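Local coordinates for thin, isoform D (Drosophila melanogaster, PDB 6XG7), which is a RING-finger TRIM-NHL protein that probably acts as a ubiquitin-protein ligase, this chain being its NHL-repeat beta-propeller, a domain type that generally mediates protein binding, at residues G39-F45 against N66-F72; R102-Y106 against V118-Q122; C156-R162 against L186-I192; N291-L295 against R303-F307. All blocks are in the same frame, centred on the assembly; numbering follows the deposited sequence.

Contact 1 (G39-F45 against N66-F72); sequences GSEPGSF and NHRVQVF
All four hydrogen bonds between loop G39-F45 and N66-F72 join side chains of the latter, R68 and Q70 of strand 68-72 and N66 just before it, to loop backbone groups. The contact lies in the first NHL repeat of the beta-propeller, the loop following strand 33-36. H67 (phi/psi 56/42) and R68 form a G1 beta bulge facing D63. E41 to S44 form a type II beta turn, with G43 at 91/-11, natural to glycine. CA atoms of S40 and N66 lie 6.4 Å apart, of G43 and Q70 7.5 Å. Extended R68 (p, t, t) gives NH2 to E41 O at 2.9 Å, while D63 accepts from its NE, N66 and Q70. Q70 (m, t) suits as an amide that both accepts and donates: OE1 takes G43 N at 2.8 Å and NE2 reaches S44 O at 2.7 Å. Beside the turn, F45 and F72 (both m) meet obliquely, CZ to CZ 3.6 Å. N66 ND2 donates to G39 O at 3.0 Å.

Contact 2 (R102-Y106 against V118-Q122); sequences RIGQY and VLDPQ
Y106 lies with its ring edge against the backbone of the facing segment, CD2 3.4 Å from D120 O and CE2 3.5 Å from P121 O; chi1 is m and chi2 -87°. Its own backbone makes an antiparallel hydrogen-bonded pair with L119: Y106 N to L119 O and L119 N to Y106 O are both 2.9 Å, CA to CA is 5.1 Å, and the two side chains share a face, CB to CB 4.4 Å. V118 CA adds a CA-H...O contact to Y106 O at 3.3 Å. This is where two neighbouring antiparallel strands of one NHL propeller blade, 106-110 and 115-119, open into turns. Ahead of the pair, G104 (phi/psi 85/6) takes a turn conformation in which a CB would crowd P121 CG; its O instead receives P121 CA at 3.2 Å. P121 packs its ring on I103 O, CG 3.4 Å away, and its fixed phi suits the bend out of the strand. D120 (chi1 p) closes an Asx turn, OD1 accepting from Q122 N at 2.8 Å.

Contact 3 (C156-R162 against L186-I192); sequences CDKENHR and LEHPHYI
Two successive blades of the NHL beta-propeller meet here: the end of strand 153-157 with its following turn packs against the start of the next blade, L186-I192. The nearest CA pairs are C156-H190 (6.0 Å), K158-H188 (5.1 Å) and H161-L186 (5.3 Å). Polar contact across the blades rests on H161, whose phi/psi of 52/46 belongs to the G1 bulge it forms with R162 opposite D157. With chi1 m, its ring turns ND1 to H188 N in a nearly linear hydrogen bond of 3.2 Å. Within C156-R162, D157 OD2 accepts from N160 ND2 at 2.9 Å and makes a salt bridge to R162 NE at 2.8 Å, bracing the 3-10 turn 158-160. K158 NZ pairs with E159 OE2 at 2.9 Å, and that same oxygen sits over one face of the H188 ring, 3.5 Å from CE1. Aromatic contacts follow: the long aliphatic part of K158 (t, t, p, p) lays CD over H190 in a CH-pi contact, 3.8 Å from the ring centroid, while H190 ND1 bonds S205. K158 CG lies 3.3 Å from P189 O. The H161 and H188 rings meet obliquely, centroids 5.6 Å apart. Apolar packing fills the inner end, where the small C156 (chi1 m) puts CB 3.5 Å from H190 O and SG 3.5 Å from Y191 O and 3.5 Å from I192 CB.

Contact 4 (N291-L295 against R303-F307); sequences NGNIL and RVQVF
I294 N donates to OXT of F307 at 2.9 Å, so the C-terminal carboxylate takes the place of a strand carbonyl; it also forms a salt bridge with K28. F307 N donates to I294 O at 2.8 Å. These bonds close the base of the antiparallel hairpin of strands 294-298 and 303-306 in the last NHL blade. One step inward, L295 and V306 form a non-hydrogen-bonded pair, CA to CA 4.5 Å, with side chains on a common face. CA-H...O contacts run alongside, V306 CA to I294 O at 3.3 Å and L295 CA to Q305 O at 3.5 Å. N291 (chi1 p) makes an Asx turn, OD1 to N293 N 2.9 Å, and G292 (90/3) adopts a glycine conformation. Branched I294 (m, t) suits an extended strand and meets F307 (m), CB to CB 4.5 Å, while N293 CB packs on V306 CG1 at 4.0 Å. The chain end is paired by backbone bonding and charge, its carboxylate built into the hydrogen bonding between the two strands.

Overall arrangement
The four contacts follow one another along the chain, each closing before the next opens, and sample the closed ring of NHL blades. Contacts 1 and 2, with centres about 18 Å apart, touch where V71 CG2 lies 3.6 Å from Y106 OH, packing one blade on the next. Contact 3 lies farther round, about 26 Å from contact 1 between centres, and on the opposite side of the chain's centre from contact 4, about 25 Å between centres. Contact 4 comes back against contact 1, F45 CE2 to V304 CG2 3.8 Å. Strand 33-36, preceding loop G39-F45, pairs with strand 303-306, so the N-terminal strand completes the last blade, closing the ring in the velcro manner known from many beta-propellers.

Contact 1 (G39-F45 against N66-F72)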
loop_
_atom_site.group_PDB
_atom_site.type_symbol
_atom_site.label_atom_id
_atom_site.label_comp_id
_atom_site.label_asym_id
_atom_site.label_seq_id
_atom_site.Cartn_x
_atom_site.Cartn_y
_atom_site.Cartn_z
ATOM N N GLY A 39 -16.088 -2.620 13.342
ATOM C CA GLY A 39 -16.670 -3.877 13.769
ATOM C C GLY A 39 -15.933 -5.056 13.174
ATOM O O GLY A 39 -14.942 -4.909 12.462
ATOM N N SER A 40 -16.455 -6.242 13.486
ATOM C CA SER A 40 -15.867 -7.504 13.066
ATOM C C SER A 40 -16.797 -8.338 12.196
ATOM O O SER A 40 -16.404 -9.435 11.775
ATOM C CB SER A 40 -15.411 -8.325 14.285
ATOM O OG SER A 40 -16.498 -8.870 15.017
ATOM N N GLU A 41 -18.003 -7.851 11.911
ATOM C CA GLU A 41 -18.887 -8.505 10.969
ATOM C C GLU A 41 -18.288 -8.404 9.568
ATOM O O GLU A 41 -17.447 -7.544 9.298
ATOM C CB GLU A 41 -20.252 -7.812 10.962
ATOM C CG GLU A 41 -21.048 -7.895 12.267
ATOM C CD GLU A 41 -22.409 -7.168 12.209
ATOM O OE1 GLU A 41 -23.497 -7.818 12.277
ATOM O OE2 GLU A 41 -22.388 -5.930 12.104
ATOM N N PRO A 42 -18.718 -9.251 8.646
ATOM C CA PRO A 42 -18.287 -9.068 7.257
ATOM C C PRO A 42 -18.733 -7.702 6.764
ATOM O O PRO A 42 -19.877 -7.295 6.968
ATOM C CB PRO A 42 -18.973 -10.214 6.508
ATOM C CG PRO A 42 -19.984 -10.725 7.389
ATOM C CD PRO A 42 -19.616 -10.402 8.799
ATOM N N GLY A 43 -17.819 -6.988 6.112
ATOM C CA GLY A 43 -18.093 -5.649 5.646
ATOM C C GLY A 43 -17.742 -4.540 6.611
ATOM O O GLY A 43 -17.752 -3.367 6.215
ATOM N N SER A 44 -17.435 -4.864 7.857
ATOM C CA SER A 44 -16.956 -3.898 8.836
ATOM C C SER A 44 -15.452 -4.068 8.978
ATOM O O SER A 44 -14.927 -5.151 8.727
ATOM C CB SER A 44 -17.633 -4.141 10.188
ATOM O OG SER A 44 -19.021 -3.899 10.121
ATOM N N PHE A 45 -14.762 -2.990 9.357
ATOM C CA PHE A 45 -13.316 -2.990 9.521
ATOM C C PHE A 45 -12.972 -2.526 10.925
ATOM O O PHE A 45 -13.734 -1.797 11.565
ATOM C CB PHE A 45 -12.604 -2.016 8.565
ATOM C CG PHE A 45 -12.921 -2.227 7.110
ATOM C CD1 PHE A 45 -12.837 -3.467 6.526
ATOM C CD2 PHE A 45 -13.298 -1.149 6.326
ATOM C CE1 PHE A 45 -13.134 -3.628 5.189
ATOM C CE2 PHE A 45 -13.591 -1.310 4.994
ATOM C CZ PHE A 45 -13.510 -2.549 4.428
ATOM N N ASN A 66 -8.744 -7.079 12.754
ATOM C CA ASN A 66 -9.510 -8.309 12.668
ATOM C C ASN A 66 -8.702 -9.454 12.076
ATOM O O ASN A 66 -9.244 -10.542 11.869
ATOM C CB ASN A 66 -10.789 -8.081 11.857
ATOM C CG ASN A 66 -11.773 -7.209 12.599
ATOM O OD1 ASN A 66 -11.939 -7.321 13.828
ATOM N ND2 ASN A 66 -12.398 -6.311 11.881
ATOM N N HIS A 67 -7.425 -9.234 11.791
ATOM C CA HIS A 67 -6.521 -10.307 11.379
ATOM C C HIS A 67 -7.039 -11.047 10.154
ATOM O O HIS A 67 -6.956 -12.272 10.070
ATOM C CB HIS A 67 -6.221 -11.254 12.534
ATOM C CG HIS A 67 -5.870 -10.534 13.784
ATOM N ND1 HIS A 67 -4.670 -9.876 13.954
ATOM C CD2 HIS A 67 -6.589 -10.313 14.907
ATOM C CE1 HIS A 67 -4.658 -9.307 15.144
ATOM N NE2 HIS A 67 -5.806 -9.566 15.744
ATOM N N ARG A 68 -7.560 -10.296 9.181
ATOM C CA ARG A 68 -8.153 -10.892 7.995
ATOM C C ARG A 68 -8.028 -9.942 6.810
ATOM O O ARG A 68 -7.792 -8.740 6.961
ATOM C CB ARG A 68 -9.636 -11.201 8.224
ATOM C CG ARG A 68 -10.482 -9.943 8.369
ATOM C CD ARG A 68 -11.930 -10.263 8.696
ATOM N NE ARG A 68 -12.668 -9.044 9.017
ATOM C CZ ARG A 68 -13.970 -9.010 9.264
ATOM N NH1 ARG A 68 -14.695 -10.119 9.168
ATOM N NH2 ARG A 68 -14.540 -7.875 9.628
ATOM N N VAL A 69 -8.156 -10.518 5.635
ATOM C CA VAL A 69 -8.347 -9.788 4.394
ATOM C C VAL A 69 -9.818 -9.891 4.009
ATOM O O VAL A 69 -10.416 -10.965 4.111
ATOM C CB VAL A 69 -7.462 -10.376 3.286
ATOM C CG1 VAL A 69 -7.800 -9.724 1.959
ATOM C CG2 VAL A 69 -5.987 -10.178 3.604
ATOM N N GLN A 70 -10.408 -8.770 3.587
ATOM C CA GLN A 70 -11.753 -8.764 3.025
ATOM C C GLN A 70 -11.693 -8.316 1.575
ATOM O O GLN A 70 -10.935 -7.399 1.225
ATOM C CB GLN A 70 -12.706 -7.869 3.796
ATOM C CG GLN A 70 -12.918 -8.327 5.223
ATOM C CD GLN A 70 -14.043 -7.561 5.876
ATOM O OE1 GLN A 70 -15.189 -7.711 5.499
ATOM N NE2 GLN A 70 -13.713 -6.692 6.808
ATOM N N VAL A 71 -12.494 -8.978 0.743
ATOM C CA VAL A 71 -12.576 -8.706 -0.684
ATOM C C VAL A 71 -13.994 -8.288 -1.016
ATOM O O VAL A 71 -14.958 -8.961 -0.630
ATOM C CB VAL A 71 -12.161 -9.933 -1.510
ATOM C CG1 VAL A 71 -12.245 -9.605 -2.993
ATOM C CG2 VAL A 71 -10.753 -10.415 -1.105
ATOM N N PHE A 72 -14.103 -7.177 -1.729
ATOM C CA PHE A 72 -15.354 -6.593 -2.180
ATOM C C PHE A 72 -15.320 -6.489 -3.701
ATOM O O PHE A 72 -14.248 -6.474 -4.324
ATOM C CB PHE A 72 -15.530 -5.194 -1.579
ATOM C CG PHE A 72 -15.449 -5.160 -0.074
ATOM C CD1 PHE A 72 -14.226 -5.181 0.579
ATOM C CD2 PHE A 72 -16.598 -5.113 0.689
ATOM C CE1 PHE A 72 -14.165 -5.174 1.953
ATOM C CE2 PHE A 72 -16.533 -5.094 2.067
ATOM C CZ PHE A 72 -15.322 -5.130 2.693
#

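Contact 2 (R102-Y106 against V118-Q122)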
loop_
_atom_site.group_PDB
_atom_site.type_symbol
_atom_site.label_atom_id
_atom_site.label_comp_id
_atom_site.label_asym_id
_atom_site.label_seq_id
_atom_site.Cartn_x
_atom_site.Cartn_y
_atom_site.Cartn_z
ATOM N N ARG A 102 -0.080 -10.868 -10.706
ATOM C CA ARG A 102 -0.558 -11.014 -12.072
ATOM C C ARG A 102 -1.397 -12.267 -12.294
ATOM O O ARG A 102 -2.124 -12.333 -13.284
ATOM C CB ARG A 102 0.639 -11.039 -13.029
ATOM N N ILE A 103 -1.313 -13.262 -11.424
ATOM C CA ILE A 103 -2.117 -14.474 -11.548
ATOM C C ILE A 103 -3.159 -14.577 -10.435
ATOM O O ILE A 103 -3.680 -15.670 -10.154
ATOM C CB ILE A 103 -1.246 -15.734 -11.654
ATOM C CG1 ILE A 103 -0.251 -15.821 -10.489
ATOM C CG2 ILE A 103 -0.534 -15.753 -12.998
ATOM C CD1 ILE A 103 0.353 -17.198 -10.321
ATOM N N GLY A 104 -3.467 -13.457 -9.787
ATOM C CA GLY A 104 -4.552 -13.420 -8.832
ATOM C C GLY A 104 -4.201 -13.863 -7.428
ATOM O O GLY A 104 -5.099 -13.948 -6.581
ATOM N N GLN A 105 -2.935 -14.132 -7.140
ATOM C CA GLN A 105 -2.557 -14.528 -5.791
ATOM C C GLN A 105 -2.535 -13.314 -4.875
ATOM O O GLN A 105 -2.220 -12.206 -5.297
ATOM C CB GLN A 105 -1.178 -15.190 -5.799
ATOM C CG GLN A 105 -1.156 -16.479 -6.614
ATOM C CD GLN A 105 0.214 -17.091 -6.745
ATOM O OE1 GLN A 105 1.238 -16.407 -6.719
ATOM N NE2 GLN A 105 0.234 -18.404 -6.920
ATOM N N TYR A 106 -2.895 -13.545 -3.616
ATOM C CA TYR A 106 -2.827 -12.525 -2.576
ATOM C C TYR A 106 -1.483 -12.611 -1.867
ATOM O O TYR A 106 -1.062 -13.694 -1.447
ATOM C CB TYR A 106 -3.955 -12.711 -1.558
ATOM C CG TYR A 106 -5.329 -12.547 -2.151
ATOM C CD1 TYR A 106 -5.911 -11.308 -2.234
ATOM C CD2 TYR A 106 -6.029 -13.629 -2.662
ATOM C CE1 TYR A 106 -7.165 -11.139 -2.797
ATOM C CE2 TYR A 106 -7.280 -13.474 -3.232
ATOM C CZ TYR A 106 -7.851 -12.223 -3.293
ATOM O OH TYR A 106 -9.088 -12.018 -3.866
ATOM N N VAL A 118 1.677 -15.962 0.923
ATOM C CA VAL A 118 1.101 -16.018 -0.407
ATOM C C VAL A 118 -0.078 -16.978 -0.371
ATOM O O VAL A 118 0.058 -18.126 0.067
ATOM C CB VAL A 118 2.135 -16.469 -1.453
ATOM C CG1 VAL A 118 1.516 -16.480 -2.826
ATOM C CG2 VAL A 118 3.381 -15.605 -1.413
ATOM N N LEU A 119 -1.230 -16.512 -0.836
ATOM C CA LEU A 119 -2.444 -17.309 -0.892
ATOM C C LEU A 119 -2.942 -17.342 -2.330
ATOM O O LEU A 119 -2.712 -16.412 -3.097
ATOM C CB LEU A 119 -3.499 -16.739 0.057
ATOM C CG LEU A 119 -3.029 -16.614 1.522
ATOM C CD1 LEU A 119 -2.656 -15.170 1.821
ATOM C CD2 LEU A 119 -4.082 -17.119 2.496
ATOM N N ASP A 120 -3.594 -18.436 -2.699
ATOM C CA ASP A 120 -4.039 -18.565 -4.079
ATOM C C ASP A 120 -5.231 -17.642 -4.319
ATOM O O ASP A 120 -5.671 -16.948 -3.390
ATOM C CB ASP A 120 -4.256 -20.038 -4.461
ATOM C CG ASP A 120 -5.584 -20.610 -4.005
ATOM O OD1 ASP A 120 -6.435 -19.895 -3.445
ATOM O OD2 ASP A 120 -5.765 -21.830 -4.232
ATOM N N PRO A 121 -5.727 -17.546 -5.558
ATOM C CA PRO A 121 -6.789 -16.571 -5.855
ATOM C C PRO A 121 -8.082 -16.828 -5.116
ATOM O O PRO A 121 -8.956 -15.955 -5.126
ATOM C CB PRO A 121 -6.983 -16.708 -7.374
ATOM C CG PRO A 121 -5.693 -17.252 -7.867
ATOM C CD PRO A 121 -5.217 -18.181 -6.784
ATOM N N GLN A 122 -8.242 -18.005 -4.511
ATOM C CA GLN A 122 -9.399 -18.333 -3.690
ATOM C C GLN A 122 -9.143 -18.076 -2.212
ATOM O O GLN A 122 -10.017 -18.352 -1.388
ATOM C CB GLN A 122 -9.788 -19.808 -3.888
ATOM C CG GLN A 122 -9.705 -20.302 -5.342
ATOM C CD GLN A 122 -10.458 -19.408 -6.327
ATOM O OE1 GLN A 122 -11.429 -18.739 -5.961
ATOM N NE2 GLN A 122 -9.997 -19.376 -7.583
#

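Contact 3 (C156-R162 against L186-I192)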
loop_
_atom_site.group_PDB
_atom_site.type_symbol
_atom_site.label_atom_id
_atom_site.label_comp_id
_atom_site.label_asym_id
_atom_site.label_seq_id
_atom_site.Cartn_x
_atom_site.Cartn_y
_atom_site.Cartn_z
ATOM N N CYS A 156 8.424 -3.534 1.871
ATOM C CA CYS A 156 8.947 -2.485 2.835
ATOM C C CYS A 156 9.184 -3.032 4.277
ATOM O O CYS A 156 8.264 -3.441 5.003
ATOM C CB CYS A 156 7.950 -1.347 2.991
ATOM S SG CYS A 156 7.912 -0.236 1.623
ATOM N N ASP A 157 10.449 -3.218 4.576
ATOM C CA ASP A 157 10.873 -3.875 5.814
ATOM C C ASP A 157 11.150 -2.734 6.783
ATOM O O ASP A 157 12.270 -2.233 6.886
ATOM C CB ASP A 157 12.119 -4.696 5.487
ATOM C CG ASP A 157 12.635 -5.483 6.653
ATOM O OD1 ASP A 157 12.002 -5.450 7.727
ATOM O OD2 ASP A 157 13.685 -6.140 6.470
ATOM N N LYS A 158 10.092 -2.308 7.477
ATOM C CA LYS A 158 10.028 -0.950 8.013
ATOM C C LYS A 158 11.162 -0.667 8.991
ATOM O O LYS A 158 11.880 0.329 8.846
ATOM C CB LYS A 158 8.670 -0.722 8.678
ATOM C CG LYS A 158 8.523 0.672 9.242
ATOM C CD LYS A 158 7.134 0.916 9.781
ATOM C CE LYS A 158 6.904 0.295 11.150
ATOM N NZ LYS A 158 7.508 1.077 12.279
ATOM N N GLU A 159 11.312 -1.498 10.019
ATOM C CA GLU A 159 12.309 -1.197 11.045
ATOM C C GLU A 159 13.718 -1.606 10.640
ATOM O O GLU A 159 14.660 -1.311 11.377
ATOM C CB GLU A 159 11.898 -1.777 12.401
ATOM C CG GLU A 159 10.792 -0.979 13.061
ATOM C CD GLU A 159 11.136 0.486 13.181
ATOM O OE1 GLU A 159 12.205 0.797 13.747
ATOM O OE2 GLU A 159 10.352 1.308 12.649
ATOM N N ASN A 160 13.893 -2.250 9.490
ATOM C CA ASN A 160 15.222 -2.426 8.922
ATOM C C ASN A 160 15.546 -1.369 7.871
ATOM O O ASN A 160 16.602 -1.438 7.239
ATOM C CB ASN A 160 15.382 -3.832 8.341
ATOM C CG ASN A 160 15.423 -4.907 9.409
ATOM O OD1 ASN A 160 15.836 -4.672 10.546
ATOM N ND2 ASN A 160 14.980 -6.097 9.045
ATOM N N HIS A 161 14.661 -0.390 7.677
ATOM C CA HIS A 161 14.883 0.765 6.803
ATOM C C HIS A 161 15.328 0.342 5.402
ATOM O O HIS A 161 16.233 0.909 4.792
ATOM C CB HIS A 161 15.828 1.766 7.462
ATOM C CG HIS A 161 15.404 2.129 8.854
ATOM N ND1 HIS A 161 14.239 2.820 9.118
ATOM C CD2 HIS A 161 15.962 1.861 10.058
ATOM C CE1 HIS A 161 14.112 2.980 10.422
ATOM N NE2 HIS A 161 15.141 2.402 11.016
ATOM N N ARG A 162 14.623 -0.646 4.859
ATOM C CA ARG A 162 15.028 -1.201 3.580
ATOM C C ARG A 162 13.840 -1.788 2.837
ATOM O O ARG A 162 12.783 -2.071 3.410
ATOM C CB ARG A 162 16.104 -2.274 3.762
ATOM C CG ARG A 162 15.596 -3.531 4.462
ATOM C CD ARG A 162 16.739 -4.430 4.851
ATOM N NE ARG A 162 16.293 -5.660 5.482
ATOM C CZ ARG A 162 17.138 -6.588 5.918
ATOM N NH1 ARG A 162 18.442 -6.411 5.742
ATOM N NH2 ARG A 162 16.706 -7.697 6.477
ATOM N N LEU A 186 16.402 5.602 4.062
ATOM C CA LEU A 186 14.994 5.548 4.409
ATOM C C LEU A 186 14.831 5.592 5.918
ATOM O O LEU A 186 15.674 5.083 6.661
ATOM C CB LEU A 186 14.379 4.237 3.898
ATOM C CG LEU A 186 14.442 3.973 2.388
ATOM C CD1 LEU A 186 14.108 2.506 2.077
ATOM C CD2 LEU A 186 13.482 4.928 1.676
ATOM N N GLU A 187 13.738 6.213 6.370
ATOM C CA GLU A 187 13.387 6.268 7.787
ATOM C C GLU A 187 11.938 5.831 7.930
ATOM O O GLU A 187 11.028 6.583 7.570
ATOM C CB GLU A 187 13.589 7.672 8.361
ATOM C CG GLU A 187 15.025 8.037 8.591
ATOM C CD GLU A 187 15.632 7.274 9.748
ATOM O OE1 GLU A 187 14.888 6.707 10.587
ATOM O OE2 GLU A 187 16.871 7.238 9.815
ATOM N N HIS A 188 11.740 4.616 8.437
ATOM C CA HIS A 188 10.397 4.090 8.666
ATOM C C HIS A 188 9.585 4.058 7.374
ATOM O O HIS A 188 8.466 4.590 7.351
ATOM C CB HIS A 188 9.613 4.941 9.676
ATOM C CG HIS A 188 10.156 4.917 11.072
ATOM N ND1 HIS A 188 9.354 4.724 12.176
ATOM C CD2 HIS A 188 11.412 5.091 11.546
ATOM C CE1 HIS A 188 10.092 4.768 13.269
ATOM N NE2 HIS A 188 11.345 4.990 12.916
ATOM N N PRO A 189 10.088 3.461 6.297
ATOM C CA PRO A 189 9.288 3.362 5.077
ATOM C C PRO A 189 8.092 2.459 5.332
ATOM O O PRO A 189 8.204 1.428 6.003
ATOM C CB PRO A 189 10.262 2.732 4.078
ATOM C CG PRO A 189 11.138 1.848 4.964
ATOM C CD PRO A 189 11.331 2.666 6.212
ATOM N N HIS A 190 6.937 2.853 4.797
ATOM C CA HIS A 190 5.700 2.113 5.014
ATOM C C HIS A 190 5.173 1.420 3.763
ATOM O O HIS A 190 4.928 0.222 3.804
ATOM C CB HIS A 190 4.606 3.009 5.612
ATOM C CG HIS A 190 4.773 3.282 7.074
ATOM N ND1 HIS A 190 5.707 4.166 7.557
ATOM C CD2 HIS A 190 4.144 2.773 8.159
ATOM C CE1 HIS A 190 5.632 4.213 8.878
ATOM N NE2 HIS A 190 4.687 3.377 9.267
ATOM N N TYR A 191 4.919 2.142 2.680
ATOM C CA TYR A 191 4.252 1.565 1.527
ATOM C C TYR A 191 5.099 1.695 0.270
ATOM O O TYR A 191 6.101 2.422 0.224
ATOM C CB TYR A 191 2.858 2.182 1.353
ATOM C CG TYR A 191 1.876 1.801 2.440
ATOM C CD1 TYR A 191 1.127 0.638 2.346
ATOM C CD2 TYR A 191 1.678 2.614 3.559
ATOM C CE1 TYR A 191 0.214 0.289 3.329
ATOM C CE2 TYR A 191 0.764 2.265 4.555
ATOM C CZ TYR A 191 0.033 1.103 4.428
ATOM O OH TYR A 191 -0.889 0.729 5.387
ATOM N N ILE A 192 4.687 0.948 -0.756
ATOM C CA ILE A 192 5.521 0.725 -1.928
ATOM C C ILE A 192 4.655 0.433 -3.144
ATOM O O ILE A 192 3.579 -0.164 -3.050
ATOM C CB ILE A 192 6.535 -0.417 -1.632
ATOM C CG1 ILE A 192 7.562 -0.603 -2.745
ATOM C CG2 ILE A 192 5.796 -1.733 -1.329
ATOM C CD1 ILE A 192 8.732 -1.461 -2.256
#

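Contact 4 (N291-L295 against R303-F307)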
loop_
_atom_site.group_PDB
_atom_site.type_symbol
_atom_site.label_atom_id
_atom_site.label_comp_id
_atom_site.label_asym_id
_atom_site.label_seq_id
_atom_site.Cartn_x
_atom_site.Cartn_y
_atom_site.Cartn_z
ATOM N N ASN A 291 -10.266 2.003 -14.100
ATOM C CA ASN A 291 -11.030 3.122 -14.642
ATOM C C ASN A 291 -10.651 4.451 -14.001
ATOM O O ASN A 291 -11.314 5.468 -14.250
ATOM C CB ASN A 291 -12.525 2.868 -14.452
ATOM C CG ASN A 291 -12.890 2.645 -12.996
ATOM O OD1 ASN A 291 -12.131 2.983 -12.087
ATOM N ND2 ASN A 291 -14.061 2.080 -12.769
ATOM N N GLY A 292 -9.614 4.468 -13.174
ATOM C CA GLY A 292 -9.182 5.690 -12.542
ATOM C C GLY A 292 -9.824 5.991 -11.204
ATOM O O GLY A 292 -9.519 7.027 -10.618
ATOM N N ASN A 293 -10.680 5.112 -10.685
ATOM C CA ASN A 293 -11.214 5.315 -9.344
ATOM C C ASN A 293 -10.088 5.107 -8.336
ATOM O O ASN A 293 -9.388 4.087 -8.381
ATOM C CB ASN A 293 -12.356 4.339 -9.071
ATOM C CG ASN A 293 -13.634 4.696 -9.812
ATOM O OD1 ASN A 293 -13.721 5.708 -10.506
ATOM N ND2 ASN A 293 -14.625 3.841 -9.681
ATOM N N ILE A 294 -9.927 6.066 -7.421
ATOM C CA ILE A 294 -8.899 6.037 -6.391
ATOM C C ILE A 294 -9.544 5.512 -5.116
ATOM O O ILE A 294 -10.586 6.023 -4.684
ATOM C CB ILE A 294 -8.328 7.445 -6.157
ATOM C CG1 ILE A 294 -7.717 8.008 -7.432
ATOM C CG2 ILE A 294 -7.286 7.420 -5.035
ATOM C CD1 ILE A 294 -7.429 9.496 -7.327
ATOM N N LEU A 295 -8.928 4.500 -4.512
ATOM C CA LEU A 295 -9.397 3.880 -3.281
ATOM C C LEU A 295 -8.450 4.291 -2.163
ATOM O O LEU A 295 -7.233 4.216 -2.331
ATOM C CB LEU A 295 -9.352 2.347 -3.368
ATOM C CG LEU A 295 -9.955 1.529 -4.481
ATOM C CD1 LEU A 295 -9.431 1.927 -5.794
ATOM C CD2 LEU A 295 -9.627 0.074 -4.194
ATOM N N ARG A 303 -12.790 2.949 7.517
ATOM C CA ARG A 303 -13.522 2.920 6.259
ATOM C C ARG A 303 -12.564 3.009 5.081
ATOM O O ARG A 303 -11.406 3.410 5.211
ATOM C CB ARG A 303 -14.561 4.045 6.161
ATOM C CG ARG A 303 -13.943 5.442 6.118
ATOM C CD ARG A 303 -15.018 6.534 6.024
ATOM N NE ARG A 303 -14.415 7.852 6.182
ATOM C CZ ARG A 303 -15.105 8.993 6.168
ATOM N NH1 ARG A 303 -16.411 8.979 5.947
ATOM N NH2 ARG A 303 -14.504 10.147 6.363
ATOM N N VAL A 304 -13.088 2.613 3.927
ATOM C CA VAL A 304 -12.464 2.803 2.630
ATOM C C VAL A 304 -13.375 3.731 1.846
ATOM O O VAL A 304 -14.592 3.529 1.814
ATOM C CB VAL A 304 -12.287 1.465 1.891
ATOM C CG1 VAL A 304 -11.854 1.728 0.449
ATOM C CG2 VAL A 304 -11.275 0.588 2.643
ATOM N N GLN A 305 -12.791 4.762 1.247
ATOM C CA GLN A 305 -13.517 5.704 0.408
ATOM C C GLN A 305 -13.000 5.595 -1.017
ATOM O O GLN A 305 -11.802 5.399 -1.238
ATOM C CB GLN A 305 -13.329 7.128 0.916
ATOM C CG GLN A 305 -13.928 7.337 2.295
ATOM C CD GLN A 305 -13.171 8.350 3.107
ATOM O OE1 GLN A 305 -12.146 8.030 3.702
ATOM N NE2 GLN A 305 -13.663 9.586 3.139
ATOM N N VAL A 306 -13.915 5.715 -1.980
ATOM C CA VAL A 306 -13.621 5.560 -3.397
ATOM C C VAL A 306 -13.970 6.868 -4.094
ATOM O O VAL A 306 -15.069 7.397 -3.899
ATOM C CB VAL A 306 -14.414 4.384 -3.994
ATOM C CG1 VAL A 306 -14.021 4.138 -5.449
ATOM C CG2 VAL A 306 -14.178 3.124 -3.142
ATOM N N PHE A 307 -13.041 7.372 -4.918
ATOM C CA PHE A 307 -13.166 8.683 -5.554
ATOM C C PHE A 307 -13.014 8.651 -7.056
ATOM O O PHE A 307 -13.659 9.446 -7.744
ATOM C CB PHE A 307 -12.074 9.626 -5.046
ATOM C CG PHE A 307 -12.159 9.933 -3.594
ATOM C CD1 PHE A 307 -11.576 9.097 -2.655
ATOM C CD2 PHE A 307 -12.841 11.057 -3.157
ATOM C CE1 PHE A 307 -11.672 9.382 -1.297
ATOM C CE2 PHE A 307 -12.933 11.344 -1.807
ATOM C CZ PHE A 307 -12.346 10.511 -0.879
ATOM O OXT PHE A 307 -12.214 7.889 -7.603
#